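Local coordinates for putative antibiotic biosynthesis monooxygenase (Bacteroides thetaiotaomicron, PDB 3KKF), which probably acts as an oxidoreductase of the antibiotic biosynthesis monooxygenase family, and binds calcium ions, at residues Lys27-Val32 against Lys77-Gly82; Lys68-Ile71 against His75-Lys78. One frame throughout, in Å; residues are numbered along the deposited sequence. Where two conformers were deposited one is given.

Interaction 1 of 2, residues Lys27-Val32 against Lys77-Gly82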
# COMPACT_ATOMS: atom_id res chain seq x y z
N LYS A 27 6.63 7.12 -13.03
CA LYS A 27 6.92 5.76 -13.46
C LYS A 27 8.40 5.58 -13.75
O LYS A 27 9.01 4.60 -13.34
CB LYS A 27 6.07 5.35 -14.67
CG LYS A 27 6.21 3.87 -15.03
CD LYS A 27 5.40 3.47 -16.30
CE LYS A 27 5.57 2.02 -16.61
N GLU A 28 8.99 6.53 -14.45
CA GLU A 28 10.41 6.48 -14.73
C GLU A 28 11.23 6.46 -13.44
O GLU A 28 12.16 5.66 -13.29
CB GLU A 28 10.83 7.67 -15.60
CG GLU A 28 12.35 7.78 -15.84
CD GLU A 28 12.69 8.95 -16.74
OE1 GLU A 28 12.43 10.10 -16.35
OE2 GLU A 28 13.18 8.70 -17.87
N GLU A 29 10.89 7.34 -12.51
CA GLU A 29 11.69 7.43 -11.30
C GLU A 29 11.57 6.14 -10.44
O GLU A 29 12.56 5.68 -9.88
CB GLU A 29 11.34 8.70 -10.51
CG GLU A 29 12.36 9.08 -9.43
CD GLU A 29 12.13 8.43 -8.11
OE1 GLU A 29 10.97 8.01 -7.79
OE2 GLU A 29 13.10 8.40 -7.33
N ILE A 30 10.40 5.54 -10.40
CA ILE A 30 10.22 4.26 -9.68
C ILE A 30 11.02 3.16 -10.37
O ILE A 30 11.71 2.38 -9.70
CB ILE A 30 8.74 3.90 -9.54
CG1 ILE A 30 8.07 4.88 -8.56
CG2 ILE A 30 8.57 2.43 -9.10
CD1 ILE A 30 6.59 4.62 -8.36
N GLU A 31 10.94 3.09 -11.69
CA GLU A 31 11.69 2.06 -12.44
C GLU A 31 13.18 2.18 -12.20
O GLU A 31 13.86 1.17 -11.95
CB GLU A 31 11.41 2.16 -13.94
CG GLU A 31 10.02 1.70 -14.37
CD GLU A 31 9.69 2.09 -15.83
OE1 GLU A 31 10.35 3.01 -16.39
OE2 GLU A 31 8.74 1.50 -16.40
N VAL A 32 13.71 3.40 -12.26
CA VAL A 32 15.15 3.61 -12.03
C VAL A 32 15.52 3.25 -10.59
O VAL A 32 16.54 2.59 -10.34
CB VAL A 32 15.59 5.08 -12.39
CG1 VAL A 32 17.05 5.31 -12.01
CG2 VAL A 32 15.35 5.38 -13.91
N LYS A 77 15.74 13.55 -7.93
CA LYS A 77 15.81 15.02 -8.20
C LYS A 77 15.00 15.40 -9.44
O LYS A 77 14.27 16.39 -9.46
CB LYS A 77 17.30 15.44 -8.41
CG LYS A 77 17.55 16.99 -8.69
CD LYS A 77 19.05 17.26 -9.06
CE LYS A 77 19.43 18.74 -8.99
NZ LYS A 77 19.59 19.21 -7.58
N LYS A 78 15.19 14.62 -10.50
CA LYS A 78 14.48 14.89 -11.76
C LYS A 78 12.96 14.86 -11.51
O LYS A 78 12.24 15.74 -11.96
CB LYS A 78 14.83 13.85 -12.83
CG LYS A 78 14.02 14.03 -14.13
CD LYS A 78 14.36 13.05 -15.18
CE LYS A 78 13.48 13.28 -16.41
NZ LYS A 78 13.71 12.28 -17.49
N TYR A 79 12.49 13.82 -10.81
CA TYR A 79 11.08 13.69 -10.47
C TYR A 79 10.59 14.83 -9.57
O TYR A 79 9.55 15.44 -9.85
CB TYR A 79 10.86 12.34 -9.78
CG TYR A 79 9.58 12.22 -9.00
CD1 TYR A 79 8.35 12.16 -9.63
CD2 TYR A 79 9.60 12.10 -7.62
CE1 TYR A 79 7.16 12.06 -8.90
CE2 TYR A 79 8.42 11.97 -6.90
CZ TYR A 79 7.21 11.97 -7.54
OH TYR A 79 6.04 11.85 -6.82
N LYS A 80 11.31 15.09 -8.48
CA LYS A 80 10.88 16.11 -7.51
C LYS A 80 10.81 17.51 -8.17
O LYS A 80 9.83 18.23 -8.00
CB LYS A 80 11.84 16.09 -6.28
CG LYS A 80 11.39 16.97 -5.09
CD LYS A 80 10.16 16.40 -4.37
CE LYS A 80 9.79 17.25 -3.13
NZ LYS A 80 8.49 16.88 -2.52
N GLU A 81 11.83 17.87 -8.93
CA GLU A 81 11.87 19.18 -9.64
C GLU A 81 10.86 19.24 -10.80
O GLU A 81 10.18 20.27 -11.01
CB GLU A 81 13.28 19.48 -10.14
CG GLU A 81 14.27 19.68 -9.00
CD GLU A 81 15.70 20.03 -9.44
OE1 GLU A 81 16.05 19.95 -10.66
OE2 GLU A 81 16.48 20.40 -8.54
N GLY A 82 10.77 18.16 -11.57
CA GLY A 82 9.89 18.11 -12.70
C GLY A 82 8.43 18.21 -12.35
O GLY A 82 7.66 18.76 -13.11

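Interaction 2 of 2, residues Lys68-Ile71 against His75-Lys78. With ACT (acetate ion), chain D.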
# COMPACT_ATOMS: atom_id res chain seq x y z
N LYS A 68 17.47 8.29 2.88
CA LYS A 68 18.24 9.51 2.71
C LYS A 68 19.09 9.45 1.45
O LYS A 68 19.20 10.45 0.72
CB LYS A 68 19.07 9.86 3.95
CG LYS A 68 18.22 10.24 5.11
CD LYS A 68 17.26 11.35 4.75
CE LYS A 68 16.48 11.78 5.92
NZ LYS A 68 17.37 12.31 6.94
N SER A 69 19.66 8.30 1.14
CA SER A 69 20.42 8.15 -0.10
C SER A 69 19.49 8.32 -1.34
O SER A 69 19.84 9.01 -2.32
CB SER A 69 21.12 6.79 -0.15
OG SER A 69 21.91 6.66 -1.33
N HIS A 70 18.31 7.70 -1.28
CA HIS A 70 17.34 7.78 -2.35
C HIS A 70 16.96 9.22 -2.73
O HIS A 70 16.94 9.57 -3.92
CB HIS A 70 16.07 6.99 -1.95
CG HIS A 70 14.93 7.14 -2.90
ND1 HIS A 70 14.95 6.63 -4.18
CD2 HIS A 70 13.70 7.71 -2.74
CE1 HIS A 70 13.81 6.91 -4.76
NE2 HIS A 70 13.03 7.56 -3.91
N ILE A 71 16.70 10.06 -1.73
CA ILE A 71 16.27 11.43 -2.02
C ILE A 71 17.42 12.34 -2.47
O ILE A 71 17.17 13.48 -2.88
CB ILE A 71 15.42 12.04 -0.90
CG1 ILE A 71 16.26 12.30 0.37
CG2 ILE A 71 14.19 11.18 -0.65
CD1 ILE A 71 15.46 13.01 1.51
N HIS A 75 17.94 10.72 -10.14
CA HIS A 75 16.62 10.33 -10.64
C HIS A 75 15.50 10.85 -9.73
O HIS A 75 14.48 11.32 -10.21
CB HIS A 75 16.52 8.83 -10.93
CG HIS A 75 16.88 7.94 -9.80
ND1 HIS A 75 18.18 7.55 -9.53
CD2 HIS A 75 16.11 7.32 -8.88
CE1 HIS A 75 18.19 6.72 -8.50
NE2 HIS A 75 16.94 6.56 -8.09
N PHE A 76 15.68 10.78 -8.41
CA PHE A 76 14.68 11.37 -7.52
C PHE A 76 14.59 12.89 -7.76
O PHE A 76 13.50 13.45 -7.80
CB PHE A 76 14.99 11.10 -6.04
CG PHE A 76 13.96 11.66 -5.13
CD1 PHE A 76 12.74 11.02 -4.98
CD2 PHE A 76 14.15 12.88 -4.49
CE1 PHE A 76 11.76 11.55 -4.17
CE2 PHE A 76 13.16 13.42 -3.67
CZ PHE A 76 11.97 12.74 -3.53
N LYS A 77 15.74 13.55 -7.93
CA LYS A 77 15.81 15.02 -8.20
C LYS A 77 15.00 15.40 -9.44
O LYS A 77 14.27 16.39 -9.46
CB LYS A 77 17.30 15.44 -8.41
CG LYS A 77 17.55 16.99 -8.69
CD LYS A 77 19.05 17.26 -9.06
CE LYS A 77 19.43 18.74 -8.99
NZ LYS A 77 19.59 19.21 -7.58
N LYS A 78 15.19 14.62 -10.50
CA LYS A 78 14.48 14.89 -11.76
C LYS A 78 12.96 14.86 -11.51
O LYS A 78 12.24 15.74 -11.96
CB LYS A 78 14.83 13.85 -12.83
CG LYS A 78 14.02 14.03 -14.13
CD LYS A 78 14.36 13.05 -15.18
CE LYS A 78 13.48 13.28 -16.41
NZ LYS A 78 13.71 12.28 -17.49
C ACT D . 9.40 8.34 -4.73
O ACT D . 9.27 8.92 -3.65
OXT ACT D . 10.54 8.02 -5.06
CH3 ACT D . 8.23 8.03 -5.58

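Interaction 1 of 2, residues Lys27-Val32 against Lys77-Gly82
Glu28 and Glu29 on one helix meet Lys78 and Tyr79 on another, joining helix 19-36, which packs on the four-stranded antiparallel sheet, to helix 74-83 on its outer side, in the ferredoxin-like fold of dimeric alpha-beta barrel proteins. Helices 19-36 and 74-83 run roughly antiparallel where they touch, and their closest alpha carbons, CA of Glu29 and CA of Tyr79, are 6.3 Å apart. Such a small interface illustrates how a helix pair can divide its work between an inner apolar contact and an outer ion pair.

The apolar part is a meeting of methylenes. CG of Glu29 rests 3.6 Å from CB of Tyr79, and the two side chains cross at about a right angle. The glutamate chain then bends at chi2 (-87° in the conformer described), turning its carboxylate off the line of the first methylenes. CB of Glu29 also comes up obliquely on the phenol ring. Tyr79 packs on Leu26, while its hydroxyl hydrogen-bonds that of Tyr22; both partners belong to helix 19-36. Below the contact, Ile30 packs on Leu43 and Ala45 of the sheet and on Ile99 of the second subunit.

The polar part lies on the more exposed side. Glu28 and Lys78 are both extended and cross nearly at right angles, forming a salt bridge; NZ of Lys78 has a second partner in a hexaethylene glycol, probably from the crystallisation liquor. The ammonium meets the carboxylate on its syn side, 19° out of plane, and uses mainly one oxygen: NZ of Lys78 is 2.8 Å from OE1 of Glu28 but 3.6 Å from OE2.

Interaction 2 of 2, residues Lys68-Ile71 against His75-Lys78
Phe76 lays one face of its ring against Ile71, whose CG2 stands 4.0 Å from the Phe76 ring centroid and 16° off the normal, a CH-pi contact. The two side chains run side by side and point the same way. His70 meets the phenyl ring differently: the two rings meet obliquely, their planes 57° apart, and NE2 of His70 approaches CD1 of Phe76 to 3.6 Å. With CG of Phe76 anti to N (chi1 -178°), the ring reaches back toward the preceding helix, and CB of Phe76 lies 3.3 Å from the His70 carbonyl O.

Both ends of the His70 imidazole are bound. NE2 of His70 donates to OXT of an acetate at 2.8 Å, while ND1 hydrogen-bonds OE2 of Glu37, which also bonds NE2 of His75; one carboxylate oxygen thus ties the two imidazoles together. The acetate, probably from the crystallisation liquor, lies at the Phe76 ring edge and may mark a pocket.

The contact closes the short link between helices 64-71 and 74-83, where Thr73 OG1 hydrogen-bonds both His70 O and Phe76 N, while His70 packs beneath on Ser33 of helix 19-36 and on Val40 and Leu43 of strand 40-48.

Overall arrangement
Helix 74-83 takes part in both contacts, and their centres lie only 8 Å apart. Interaction 1 links it to helix 19-36, far away in sequence, interaction 2 to helix 64-71, its neighbour in sequence. Each is partly buried. In 27-32/77-82, Glu29 is buried and the ion pair sits at the outside; in 68-71/75-78, His70 is buried, Ile71 lies at the margin, and rings and methyls replace opposite charges, no hydrogen bond crossing directly between the segments. The contacts also touch each other: CG of Glu29 packs 3.2 Å from the carbonyl O of His75, and CG1 of Val32 lies 3.4 Å from CG of the His75 ring, so the two contacts adjoin through Glu29, Val32 and His75.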